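Local coordinates for protein heroin esterase (Rhodococcus sp., PDB 1LZL) that probably hydrolyses the acetyl esters of heroin as a serine esterase of the alpha/beta-hydrolase fold, at residues 45-49 / 103-107; 77-81 / 147-151; 88-92 / 217-221; 170-174 / 245-250; 197-203 / 259-265. All coordinates share one frame. Residue numbers count along the deposited sequence, not the author numbering.

Contacts 3 and 5 are buried; contacts 1, 2 and 4 are partly buried. Contacts 1 and 4 share a chemistry: an arginine on a helix donates to carbonyls of a loop with a type II turn, and apolar side chains pack beneath. Contact 2 differs, being made of backbone bonds at the beginning of strand 79-85, beside the short parallel strand 149-150. Strand 79-85 is followed in the chain by helix 99-109 of contact 1. Contact 3 is mainly aromatic. Contact 5 is a polar network centred on Ser199, beside the turn that carries the probable triad aspartate. Contacts 3 and 5 involve successive helices; their centres are 17 Å apart and their nearest atoms about 5 Å.

Contact 1 (45-49 / 103-107); sequences SFDGV and VEVAR
Residues 45-49 form an irregular loop that ends at the start of strand 49-56. A type II turn runs from Phe46 to Val49. Asp47 is at phi/psi -57/135 and Gly48 at 75/6, a positive phi that suits glycine. Val49 N donates to Phe46 O at 3.1 Å. Ser45 OG accepts from Asp47 N at 3.2 Å, an ST turn. Residues 103-107 are one helical turn, with Arg107 N bonded to Val103 O at 2.8 Å. The closest CA atoms are those of Phe46 and Val103, 6.7 Å apart.

Arg107 reaches the loop with chi1 and chi2 t and chi3 m. Its NE donates to Asp47 O at 2.7 Å. Its NH2 donates to Asp47 O at 2.9 Å and to Ser45 O at 3.0 Å. Water 1 links Arg107 NH1 (3.1 Å) to Ser45 O (2.8 Å). This joins helix 99-109, which packs on the central sheet of the alpha/beta-hydrolase fold, to the entry of one of the two outermost strands, 49-56. Gly48 also bonds through its backbone to Asp73.

Beneath the arginine the contact is apolar. Val49, chi1 m, points at the helix: CG1 meets Ala106 CB at 3.8 Å and CG2 meets Val103 CG1 at 4.1 Å. Val49 and Ala106 both also touch Val70 of strand 65-72. Phe46 CE2 lies 3.7 Å from Val103 CG2, although its CA-to-CB bond points away.

Contact 2 (77-81 / 147-151); sequences GPVPV and LGIDP
Residues 79-81 begin strand 79-85 of the central sheet of the alpha/beta-hydrolase fold, and the short strand 149-150 runs parallel to them. Val79 bridges to Ile149, CA-CA 5.0 Å, with both side chains on the same face of the sheet. Pro78 follows a cis peptide bond, and its CA is 4.5 Å from that of Gly148. Gly148, at phi/psi 79/27, ends the preceding helix in a Schellman motif; a CB there would jam against the carbonyl before it.

Val79 N donates to Gly148 O at 2.9 Å, and Val79 O accepts from Asp150 N at 2.9 Å. Two CA-H...O contacts add to them: Pro78 CA to Gly148 O at 3.2 Å and Ile149 CA to Val79 O at 3.4 Å. Val81 continues the parallel pairing through backbone bonds to Arg153 and Ala155, in strand 153-159. The Asp150 carboxylate binds Ser152 OG and forms a salt bridge with Arg153.

Val81, chi1 p, packs its CG1 on Ile149 CG2 at 3.5 Å. Pro78 CB lies 4.2 Å from Asp150 CB. Both backbone polar groups of Val79 are thus spent on the residues flanking Ile149, while Pro80 pairs through its backbone with Ala112.

Contact 3 (88-92 / 217-221); sequences GGFAI and SWKYY
Residues 88-90 close the HGGGF sequence of this esterase. In hormone-sensitive-lipase relatives this glycine-rich loop forms the oxyanion hole, and it probably does so here, since Gly89 lies near the presumed Ser160 nucleophile elbow. The loop packs on helix 211-222. Gly88, Gly89 and Phe90 all have positive phi (126, 61 and 77°). Ala91 N and Ile92 N donate to Gly88 O at 3.1 and 3.0 Å. Across the contact the nearest CA pairs are Gly89-Ser217 at 5.3 Å, Phe90-Tyr221 at 6.0 Å and Ala91-Tyr220 at 6.9 Å.

Phe90, chi1 m, points at the helix and is the centre of an aromatic cluster. Its ring stacks face to face on that of Tyr221 (chi1 t): centroids 3.8 Å apart, planes at 7°, Phe90 CG to Tyr221 CG 3.5 Å. Its edge meets the face of Trp218, with centroids 5.0 Å apart and planes at 59°; Phe90 CZ to Trp218 CH2 is 3.9 Å. Ala91 CB touches Tyr220 CD2 at 3.9 Å, while Tyr220 OH bonds to Phe23 O. Leu165 of helix 161-176 touches both Phe90 and Tyr221.

Ser217 OG lies 2.6 Å from Gly89 O, and Glu190 OE2 is also a hydrogen-bond partner of this hydroxyl. The chemistry is thus mostly aromatic, with one short polar link at Gly89, and it holds the glycine-rich loop against the helix.

Contact 4 (170-174 / 245-250); sequences VLKAR and DLTGLP
Arg174 NH1 donates to two loop carbonyls, Thr247 O and Asp245 O, each at 2.8 Å. Arg174 NH2 adds a longer bond to Asp245 O at 3.2 Å. The side chain extends from helix 161-176, the helix after the probable nucleophile elbow, with chi1 and chi2 t and chi3 p. Asp245 OD2 forms a long salt bridge with NH1 of Arg174, 3.9 Å; it lies over one face of the guanidinium, so no N-H points at it. Leu249 CD2 lies over the opposite face.

The loop 245-250, which enters strand 252-257, is folded to present these carbonyls. Asp245 OD1 accepts from Thr247 N at 2.9 Å, an Asx turn, and from Thr247 OG1 at 2.8 Å. A type II turn follows from Leu246 to Leu249, with Gly248 at phi/psi 72/11. The nearest CA atoms are Arg174 and Leu249, 6.8 Å apart.

Farther in, Val170 CG1 meets Pro250 CD at 3.3 Å and Leu249 CD2 at 3.9 Å. Leu171 CD2 packs on Leu249 CD1 at 3.9 Å and, more loosely, on Leu246 CD2 at 4.4 Å. Leu249 and Leu246 also touch helix 263-275. Across this contact the guanidinium is therefore held chiefly by neutral carbonyls; the Asp245 carboxylate adds only a long, out-of-plane charge interaction.

Contact 5 (197-203 / 259-265); sequences TVSMTNF and LDPLRDE
Hydrogen bonds between the segments centre on Ser199, chi1 p. Its OG donates to Pro261 O at 2.8 Å and accepts from Asp264 N at 3.1 Å. Its backbone N donates to Asp264 OD2 at 2.8 Å. Water 2 accepts from Thr197 OG1 (2.8 Å) and Glu265 N (2.9 Å), and donates to Pro261 O (2.8 Å) and Glu265 OE1 (2.6 Å). Glu265 OE2 accepts from Leu191 N and Asp192 N.

Caps and turns set the backbone. Thr197 is the N-cap of helix 198-202, its OG1 accepting from Met200 N at 3.2 Å. Asp260 to Arg263 form a type I turn leading into helix 263-275, with Asp260 OD1 accepting from Leu262 N at 2.9 Å. The nearest CA atoms are Met200 and Pro261, 4.6 Å apart.

In the alpha/beta-hydrolase fold this turn carries the probable acid of a Ser-His-Asp catalytic triad: Asp260 OD2 bonds to His290 ND1, and Ser160 would be the nucleophile. Helix 198-202 packs on the turn through Ser199 and Met200, which both meet Pro261.

Charge pairing stays within 259-265: Arg263 NE and NH2 each reach Asp264 OD1 at 2.8 Å. Ser199 CB lies over a face of that guanidinium.

Met200 CE meets Leu262 CD2 at 3.6 Å and Pro261 CB at 3.7 Å. Phe203, chi1 m, has CD2 3.5 Å from Asp260 O, near the ring plane, and CZ 3.5 Å from Arg263 NH1 and 4.1 Å from Leu259 CD2.

Contact 1 (45-49 / 103-107)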
# COMPACT_ATOMS: atom_id res chain seq x y z
N SER A 45 2.27 21.28 0.33
CA SER A 45 1.86 22.08 -0.80
C SER A 45 0.98 21.30 -1.76
O SER A 45 1.30 20.16 -2.15
CB SER A 45 3.10 22.61 -1.58
OG SER A 45 2.70 23.26 -2.76
N PHE A 46 -0.12 21.96 -2.12
CA PHE A 46 -1.04 21.44 -3.12
C PHE A 46 -0.98 22.25 -4.41
O PHE A 46 -1.86 22.23 -5.25
CB PHE A 46 -2.45 21.43 -2.53
CG PHE A 46 -2.69 20.37 -1.47
CD1 PHE A 46 -2.24 20.48 -0.18
CD2 PHE A 46 -3.39 19.22 -1.85
CE1 PHE A 46 -2.47 19.48 0.74
CE2 PHE A 46 -3.65 18.22 -0.91
CZ PHE A 46 -3.19 18.34 0.40
N ASP A 47 0.13 22.97 -4.59
CA ASP A 47 0.34 23.72 -5.83
C ASP A 47 0.26 22.80 -7.03
O ASP A 47 0.85 21.73 -7.02
CB ASP A 47 1.69 24.44 -5.84
CG ASP A 47 1.71 25.53 -6.90
OD1 ASP A 47 0.81 26.41 -6.92
OD2 ASP A 47 2.66 25.50 -7.72
N GLY A 48 -0.46 23.24 -8.05
CA GLY A 48 -0.66 22.59 -9.30
C GLY A 48 -1.62 21.42 -9.25
O GLY A 48 -1.74 20.73 -10.25
N VAL A 49 -2.30 21.14 -8.16
CA VAL A 49 -3.26 20.03 -8.15
C VAL A 49 -4.51 20.45 -7.39
O VAL A 49 -4.48 21.49 -6.71
CB VAL A 49 -2.72 18.73 -7.52
CG1 VAL A 49 -1.42 18.30 -8.15
CG2 VAL A 49 -2.57 18.88 -6.00
N VAL A 103 -0.31 13.74 -4.08
CA VAL A 103 -0.05 15.03 -4.72
C VAL A 103 1.16 14.93 -5.64
O VAL A 103 1.18 15.43 -6.78
CB VAL A 103 0.16 16.10 -3.64
CG1 VAL A 103 0.78 17.38 -4.21
CG2 VAL A 103 -1.19 16.41 -2.99
N GLU A 104 2.22 14.26 -5.16
CA GLU A 104 3.43 14.11 -5.99
C GLU A 104 3.15 13.47 -7.34
O GLU A 104 3.60 13.88 -8.42
CB GLU A 104 4.51 13.32 -5.20
CG GLU A 104 5.84 13.34 -5.95
CD GLU A 104 7.01 12.64 -5.28
OE1 GLU A 104 6.72 11.74 -4.45
OE2 GLU A 104 8.21 12.96 -5.57
N VAL A 105 2.37 12.37 -7.28
CA VAL A 105 2.05 11.64 -8.52
C VAL A 105 1.23 12.55 -9.46
O VAL A 105 1.51 12.62 -10.66
CB VAL A 105 1.28 10.36 -8.15
CG1 VAL A 105 0.62 9.75 -9.37
CG2 VAL A 105 2.25 9.39 -7.45
N ALA A 106 0.23 13.23 -8.89
CA ALA A 106 -0.62 14.06 -9.76
C ALA A 106 0.19 15.20 -10.35
O ALA A 106 0.13 15.52 -11.53
CB ALA A 106 -1.80 14.62 -8.99
N ARG A 107 1.00 15.86 -9.54
CA ARG A 107 1.77 17.00 -10.03
C ARG A 107 2.88 16.58 -10.99
O ARG A 107 3.06 17.17 -12.05
CB ARG A 107 2.33 17.76 -8.80
CG ARG A 107 3.17 18.97 -9.21
CD ARG A 107 3.99 19.54 -8.06
NE ARG A 107 3.11 20.19 -7.08
CZ ARG A 107 3.17 19.84 -5.80
NH1 ARG A 107 4.04 18.89 -5.42
NH2 ARG A 107 2.35 20.44 -4.96
O HOH W 1 3.62 18.68 -2.38

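Contact 2 (77-81 / 147-151)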
# COMPACT_ATOMS: atom_id res chain seq x y z
N GLY A 77 -6.60 15.66 -20.37
CA GLY A 77 -7.42 14.51 -19.94
C GLY A 77 -8.27 13.91 -21.01
O GLY A 77 -8.66 14.67 -21.97
N PRO A 78 -8.63 12.64 -21.06
CA PRO A 78 -8.59 11.64 -20.00
C PRO A 78 -7.16 11.26 -19.65
O PRO A 78 -6.31 11.16 -20.54
CB PRO A 78 -9.26 10.38 -20.57
CG PRO A 78 -9.97 10.88 -21.79
CD PRO A 78 -9.14 12.02 -22.32
N VAL A 79 -6.96 11.10 -18.35
CA VAL A 79 -5.60 10.77 -17.92
C VAL A 79 -5.58 9.43 -17.20
O VAL A 79 -6.65 9.00 -16.74
CB VAL A 79 -5.00 11.81 -16.97
CG1 VAL A 79 -4.72 13.11 -17.72
CG2 VAL A 79 -5.96 12.05 -15.80
N PRO A 80 -4.44 8.79 -17.10
CA PRO A 80 -4.37 7.57 -16.26
C PRO A 80 -4.71 7.88 -14.81
O PRO A 80 -4.63 9.05 -14.37
CB PRO A 80 -2.88 7.16 -16.35
CG PRO A 80 -2.38 7.76 -17.62
CD PRO A 80 -3.14 9.09 -17.73
N VAL A 81 -5.07 6.82 -14.06
CA VAL A 81 -5.37 7.01 -12.65
C VAL A 81 -4.63 5.95 -11.81
O VAL A 81 -4.53 4.81 -12.23
CB VAL A 81 -6.87 6.95 -12.38
CG1 VAL A 81 -7.45 5.60 -12.79
CG2 VAL A 81 -7.20 7.25 -10.90
N LEU A 147 -15.21 11.12 -14.80
CA LEU A 147 -14.12 11.54 -13.94
C LEU A 147 -12.88 11.97 -14.70
O LEU A 147 -11.89 12.43 -14.12
CB LEU A 147 -13.73 10.39 -13.00
CG LEU A 147 -14.73 10.00 -11.92
CD1 LEU A 147 -14.15 8.85 -11.12
CD2 LEU A 147 -15.06 11.13 -10.97
N GLY A 148 -12.88 11.84 -16.02
CA GLY A 148 -11.75 12.32 -16.80
C GLY A 148 -10.58 11.34 -16.74
O GLY A 148 -9.41 11.72 -16.92
N ILE A 149 -10.96 10.08 -16.53
CA ILE A 149 -10.02 8.96 -16.41
C ILE A 149 -10.02 8.06 -17.64
O ILE A 149 -11.06 7.71 -18.21
CB ILE A 149 -10.39 8.10 -15.18
CG1 ILE A 149 -10.11 8.87 -13.88
CG2 ILE A 149 -9.68 6.76 -15.23
CD1 ILE A 149 -10.66 8.16 -12.66
N ASP A 150 -8.82 7.62 -18.04
CA ASP A 150 -8.68 6.62 -19.09
C ASP A 150 -8.83 5.23 -18.49
O ASP A 150 -7.94 4.75 -17.77
CB ASP A 150 -7.34 6.78 -19.81
CG ASP A 150 -7.13 5.77 -20.91
OD1 ASP A 150 -7.92 4.82 -21.10
OD2 ASP A 150 -6.12 5.94 -21.65
N PRO A 151 -9.91 4.52 -18.74
CA PRO A 151 -10.18 3.26 -18.03
C PRO A 151 -9.20 2.15 -18.41
O PRO A 151 -9.06 1.14 -17.73
CB PRO A 151 -11.62 2.91 -18.46
CG PRO A 151 -11.74 3.60 -19.82
CD PRO A 151 -10.96 4.88 -19.74

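Contact 3 (88-92 / 217-221)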
# COMPACT_ATOMS: atom_id res chain seq x y z
N GLY A 88 -0.52 1.00 7.42
CA GLY A 88 -0.94 1.11 8.83
C GLY A 88 -1.35 -0.22 9.40
O GLY A 88 -2.12 -0.33 10.38
N GLY A 89 -0.82 -1.33 8.88
CA GLY A 89 -1.06 -2.62 9.47
C GLY A 89 -2.51 -3.07 9.53
O GLY A 89 -2.84 -3.96 10.32
N PHE A 90 -3.36 -2.53 8.67
CA PHE A 90 -4.81 -2.84 8.57
C PHE A 90 -5.59 -2.15 9.68
O PHE A 90 -6.84 -2.13 9.60
CB PHE A 90 -5.14 -4.34 8.58
CG PHE A 90 -4.45 -5.16 7.51
CD1 PHE A 90 -4.72 -4.97 6.16
CD2 PHE A 90 -3.50 -6.11 7.82
CE1 PHE A 90 -4.06 -5.72 5.18
CE2 PHE A 90 -2.85 -6.89 6.87
CZ PHE A 90 -3.13 -6.69 5.52
N ALA A 91 -4.94 -1.60 10.70
CA ALA A 91 -5.68 -1.11 11.88
C ALA A 91 -5.47 0.34 12.20
O ALA A 91 -6.18 0.88 13.09
CB ALA A 91 -5.32 -2.00 13.10
N ILE A 92 -4.49 0.99 11.54
CA ILE A 92 -4.26 2.42 11.80
C ILE A 92 -4.11 3.19 10.49
O ILE A 92 -3.98 2.52 9.43
CB ILE A 92 -3.01 2.69 12.69
CG1 ILE A 92 -1.67 2.52 12.01
CG2 ILE A 92 -3.12 1.83 13.95
CD1 ILE A 92 -0.50 2.67 13.00
N SER A 217 -1.24 -7.39 13.86
CA SER A 217 -1.87 -6.80 12.66
C SER A 217 -2.75 -7.82 11.98
O SER A 217 -3.91 -7.55 11.65
CB SER A 217 -0.75 -6.35 11.74
OG SER A 217 -1.16 -6.00 10.41
N TRP A 218 -2.24 -9.04 11.77
CA TRP A 218 -3.10 -10.03 11.10
C TRP A 218 -4.27 -10.46 11.97
O TRP A 218 -5.34 -10.77 11.49
CB TRP A 218 -2.26 -11.23 10.66
CG TRP A 218 -1.43 -10.87 9.44
CD1 TRP A 218 -0.07 -10.58 9.40
CD2 TRP A 218 -1.92 -10.80 8.10
NE1 TRP A 218 0.32 -10.31 8.08
CE2 TRP A 218 -0.81 -10.44 7.29
CE3 TRP A 218 -3.17 -10.96 7.50
CZ2 TRP A 218 -0.92 -10.27 5.92
CZ3 TRP A 218 -3.29 -10.80 6.11
CH2 TRP A 218 -2.17 -10.46 5.33
N LYS A 219 -4.04 -10.53 13.29
CA LYS A 219 -5.15 -10.88 14.20
C LYS A 219 -6.24 -9.82 14.16
O LYS A 219 -7.43 -10.17 14.06
CB LYS A 219 -4.59 -11.08 15.61
CG LYS A 219 -5.62 -11.50 16.66
CD LYS A 219 -6.35 -12.72 16.12
CE LYS A 219 -7.34 -13.37 17.07
NZ LYS A 219 -7.78 -14.68 16.52
N TYR A 220 -5.91 -8.54 14.20
CA TYR A 220 -6.92 -7.49 14.08
C TYR A 220 -7.68 -7.61 12.76
O TYR A 220 -8.91 -7.47 12.75
CB TYR A 220 -6.27 -6.11 14.12
CG TYR A 220 -5.70 -5.75 15.47
CD1 TYR A 220 -6.30 -6.19 16.65
CD2 TYR A 220 -4.58 -4.95 15.54
CE1 TYR A 220 -5.71 -5.80 17.86
CE2 TYR A 220 -3.99 -4.56 16.74
CZ TYR A 220 -4.59 -5.00 17.89
OH TYR A 220 -4.02 -4.64 19.10
N TYR A 221 -6.95 -7.85 11.67
CA TYR A 221 -7.59 -7.85 10.34
C TYR A 221 -8.48 -9.06 10.10
O TYR A 221 -9.59 -8.96 9.57
CB TYR A 221 -6.44 -7.87 9.32
CG TYR A 221 -6.83 -7.74 7.86
CD1 TYR A 221 -7.87 -6.91 7.43
CD2 TYR A 221 -6.12 -8.45 6.91
CE1 TYR A 221 -8.18 -6.83 6.08
CE2 TYR A 221 -6.41 -8.38 5.56
CZ TYR A 221 -7.46 -7.55 5.16
OH TYR A 221 -7.77 -7.43 3.80

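Contact 4 (170-174 / 245-250)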
# COMPACT_ATOMS: atom_id res chain seq x y z
N VAL A 170 -6.14 -6.51 -6.68
CA VAL A 170 -5.71 -6.86 -8.04
C VAL A 170 -6.01 -8.32 -8.33
O VAL A 170 -6.49 -8.61 -9.45
CB VAL A 170 -4.23 -6.49 -8.24
CG1 VAL A 170 -3.67 -7.13 -9.53
CG2 VAL A 170 -4.07 -4.97 -8.26
N LEU A 171 -5.84 -9.23 -7.39
CA LEU A 171 -6.26 -10.62 -7.54
C LEU A 171 -7.77 -10.66 -7.79
O LEU A 171 -8.22 -11.36 -8.72
CB LEU A 171 -5.92 -11.50 -6.34
CG LEU A 171 -4.43 -11.89 -6.33
CD1 LEU A 171 -4.02 -12.28 -4.91
CD2 LEU A 171 -4.22 -13.04 -7.33
N LYS A 172 -8.54 -9.93 -6.97
CA LYS A 172 -10.00 -9.94 -7.09
C LYS A 172 -10.42 -9.38 -8.43
O LYS A 172 -11.34 -9.94 -9.09
CB LYS A 172 -10.60 -9.12 -5.92
CG LYS A 172 -12.13 -9.19 -5.96
CD LYS A 172 -12.68 -8.78 -4.58
CE LYS A 172 -12.58 -10.00 -3.65
NZ LYS A 172 -13.89 -10.72 -3.47
N ALA A 173 -9.79 -8.33 -8.92
CA ALA A 173 -10.11 -7.71 -10.22
C ALA A 173 -9.88 -8.69 -11.36
O ALA A 173 -10.74 -8.84 -12.24
CB ALA A 173 -9.34 -6.40 -10.41
N ARG A 174 -8.74 -9.40 -11.28
CA ARG A 174 -8.50 -10.40 -12.32
C ARG A 174 -9.54 -11.48 -12.30
O ARG A 174 -10.11 -11.85 -13.34
CB ARG A 174 -7.09 -10.99 -12.11
CG ARG A 174 -6.80 -12.07 -13.14
CD ARG A 174 -5.71 -13.00 -12.72
NE ARG A 174 -6.07 -13.77 -11.54
CZ ARG A 174 -5.23 -14.55 -10.85
NH1 ARG A 174 -3.94 -14.70 -11.19
NH2 ARG A 174 -5.71 -15.19 -9.78
N ASP A 245 -2.15 -19.28 -8.17
CA ASP A 245 -2.12 -18.93 -9.58
C ASP A 245 -1.94 -17.41 -9.69
O ASP A 245 -2.87 -16.64 -9.43
CB ASP A 245 -3.38 -19.37 -10.30
CG ASP A 245 -3.51 -18.73 -11.68
OD1 ASP A 245 -2.47 -18.52 -12.34
OD2 ASP A 245 -4.65 -18.42 -12.09
N LEU A 246 -0.71 -17.01 -10.05
CA LEU A 246 -0.41 -15.61 -10.25
C LEU A 246 -0.36 -15.21 -11.72
O LEU A 246 0.04 -14.11 -12.07
CB LEU A 246 0.93 -15.23 -9.57
CG LEU A 246 0.94 -15.50 -8.06
CD1 LEU A 246 2.28 -15.11 -7.43
CD2 LEU A 246 -0.21 -14.75 -7.38
N THR A 247 -0.79 -16.15 -12.62
CA THR A 247 -0.73 -15.74 -14.02
C THR A 247 -1.78 -14.67 -14.35
O THR A 247 -2.82 -14.58 -13.70
CB THR A 247 -0.93 -16.92 -15.00
OG1 THR A 247 -2.28 -17.36 -14.83
CG2 THR A 247 0.04 -18.08 -14.68
N GLY A 248 -1.45 -13.90 -15.39
CA GLY A 248 -2.41 -12.92 -15.89
C GLY A 248 -2.59 -11.72 -14.97
O GLY A 248 -3.50 -10.94 -15.21
N LEU A 249 -1.77 -11.54 -13.95
CA LEU A 249 -1.76 -10.32 -13.16
C LEU A 249 -1.03 -9.21 -13.90
O LEU A 249 -0.27 -9.42 -14.85
CB LEU A 249 -1.15 -10.58 -11.76
CG LEU A 249 -2.03 -11.53 -10.93
CD1 LEU A 249 -1.28 -11.98 -9.68
CD2 LEU A 249 -3.35 -10.87 -10.52
N PRO A 250 -1.25 -7.93 -13.55
CA PRO A 250 -0.66 -6.82 -14.29
C PRO A 250 0.85 -6.68 -14.08
O PRO A 250 1.34 -7.14 -13.06
CB PRO A 250 -1.36 -5.58 -13.67
CG PRO A 250 -2.40 -6.06 -12.76
CD PRO A 250 -2.04 -7.47 -12.38

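Contact 5 (197-203 / 259-265)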
# COMPACT_ATOMS: atom_id res chain seq x y z
N THR A 197 8.60 -16.69 7.01
CA THR A 197 9.86 -16.36 6.35
C THR A 197 10.96 -16.08 7.37
O THR A 197 10.72 -15.72 8.53
CB THR A 197 9.65 -15.11 5.46
OG1 THR A 197 9.21 -14.05 6.32
CG2 THR A 197 8.65 -15.37 4.36
N VAL A 198 12.21 -16.17 6.89
CA VAL A 198 13.33 -15.81 7.79
C VAL A 198 13.22 -14.39 8.29
O VAL A 198 13.44 -14.14 9.51
CB VAL A 198 14.68 -16.00 7.08
CG1 VAL A 198 15.83 -15.50 7.96
CG2 VAL A 198 14.85 -17.47 6.74
N SER A 199 12.90 -13.40 7.45
CA SER A 199 12.84 -12.04 8.01
C SER A 199 11.76 -11.93 9.10
O SER A 199 11.93 -11.14 10.02
CB SER A 199 12.69 -11.01 6.90
OG SER A 199 11.53 -11.24 6.08
N MET A 200 10.69 -12.71 8.88
CA MET A 200 9.59 -12.61 9.86
C MET A 200 9.96 -13.34 11.14
O MET A 200 9.46 -12.92 12.22
CB MET A 200 8.33 -13.15 9.26
CG MET A 200 6.98 -12.56 9.44
SD MET A 200 6.79 -11.00 10.26
CE MET A 200 6.07 -10.02 8.93
N THR A 201 10.77 -14.39 11.08
CA THR A 201 11.18 -15.03 12.34
C THR A 201 12.32 -14.26 13.03
O THR A 201 12.38 -14.38 14.27
CB THR A 201 11.66 -16.48 12.16
OG1 THR A 201 12.83 -16.54 11.32
CG2 THR A 201 10.57 -17.36 11.52
N ASN A 202 13.17 -13.56 12.28
CA ASN A 202 14.38 -12.97 12.87
C ASN A 202 14.26 -11.51 13.24
O ASN A 202 15.05 -11.02 14.09
CB ASN A 202 15.56 -13.13 11.90
CG ASN A 202 16.00 -14.56 11.70
OD1 ASN A 202 15.39 -15.60 11.98
ND2 ASN A 202 17.18 -14.67 11.08
N PHE A 203 13.30 -10.78 12.64
CA PHE A 203 13.18 -9.35 12.90
C PHE A 203 12.11 -9.12 13.97
O PHE A 203 10.95 -8.84 13.66
CB PHE A 203 12.88 -8.58 11.60
CG PHE A 203 14.08 -8.52 10.65
CD1 PHE A 203 15.39 -8.77 11.04
CD2 PHE A 203 13.86 -8.19 9.32
CE1 PHE A 203 16.45 -8.69 10.15
CE2 PHE A 203 14.92 -8.08 8.42
CZ PHE A 203 16.23 -8.33 8.82
N LEU A 259 15.82 -4.22 6.55
CA LEU A 259 15.56 -4.53 7.94
C LEU A 259 14.08 -4.56 8.24
O LEU A 259 13.64 -4.42 9.38
CB LEU A 259 16.27 -3.51 8.86
CG LEU A 259 17.80 -3.50 8.75
CD1 LEU A 259 18.37 -2.51 9.74
CD2 LEU A 259 18.40 -4.87 9.01
N ASP A 260 13.24 -4.81 7.23
CA ASP A 260 11.80 -4.97 7.37
C ASP A 260 11.41 -6.41 7.52
O ASP A 260 11.76 -7.30 6.68
CB ASP A 260 11.17 -4.39 6.10
CG ASP A 260 9.67 -4.31 6.09
OD1 ASP A 260 9.01 -4.84 7.02
OD2 ASP A 260 9.15 -3.67 5.16
N PRO A 261 10.63 -6.84 8.51
CA PRO A 261 10.17 -8.22 8.60
C PRO A 261 9.39 -8.64 7.34
O PRO A 261 9.33 -9.82 7.03
CB PRO A 261 9.16 -8.22 9.76
CG PRO A 261 9.14 -6.86 10.28
CD PRO A 261 10.13 -5.98 9.62
N LEU A 262 8.76 -7.73 6.62
CA LEU A 262 8.00 -8.03 5.40
C LEU A 262 8.91 -8.28 4.21
O LEU A 262 8.40 -8.62 3.11
CB LEU A 262 7.10 -6.83 5.10
CG LEU A 262 6.06 -6.47 6.18
CD1 LEU A 262 5.30 -5.22 5.80
CD2 LEU A 262 5.13 -7.65 6.40
N ARG A 263 10.22 -8.10 4.35
CA ARG A 263 11.09 -8.16 3.16
C ARG A 263 10.97 -9.46 2.41
O ARG A 263 10.80 -9.49 1.18
CB ARG A 263 12.54 -7.96 3.68
CG ARG A 263 13.60 -8.01 2.57
CD ARG A 263 14.97 -8.23 3.28
NE ARG A 263 15.08 -9.59 3.74
CZ ARG A 263 15.90 -9.98 4.74
NH1 ARG A 263 16.65 -9.08 5.38
NH2 ARG A 263 15.92 -11.27 5.07
N ASP A 264 11.08 -10.60 3.11
CA ASP A 264 11.15 -11.85 2.37
C ASP A 264 9.82 -12.14 1.70
O ASP A 264 9.87 -12.64 0.55
CB ASP A 264 11.51 -13.02 3.29
CG ASP A 264 12.93 -12.96 3.84
OD1 ASP A 264 13.71 -12.05 3.49
OD2 ASP A 264 13.24 -13.85 4.66
N GLU A 265 8.66 -11.87 2.31
CA GLU A 265 7.41 -12.24 1.61
C GLU A 265 7.25 -11.37 0.38
O GLU A 265 6.66 -11.78 -0.61
CB GLU A 265 6.24 -12.14 2.60
CG GLU A 265 5.85 -10.73 3.02
CD GLU A 265 5.13 -10.76 4.37
OE1 GLU A 265 5.75 -11.26 5.33
OE2 GLU A 265 3.96 -10.31 4.46
O HOH W 2 8.33 -11.66 5.18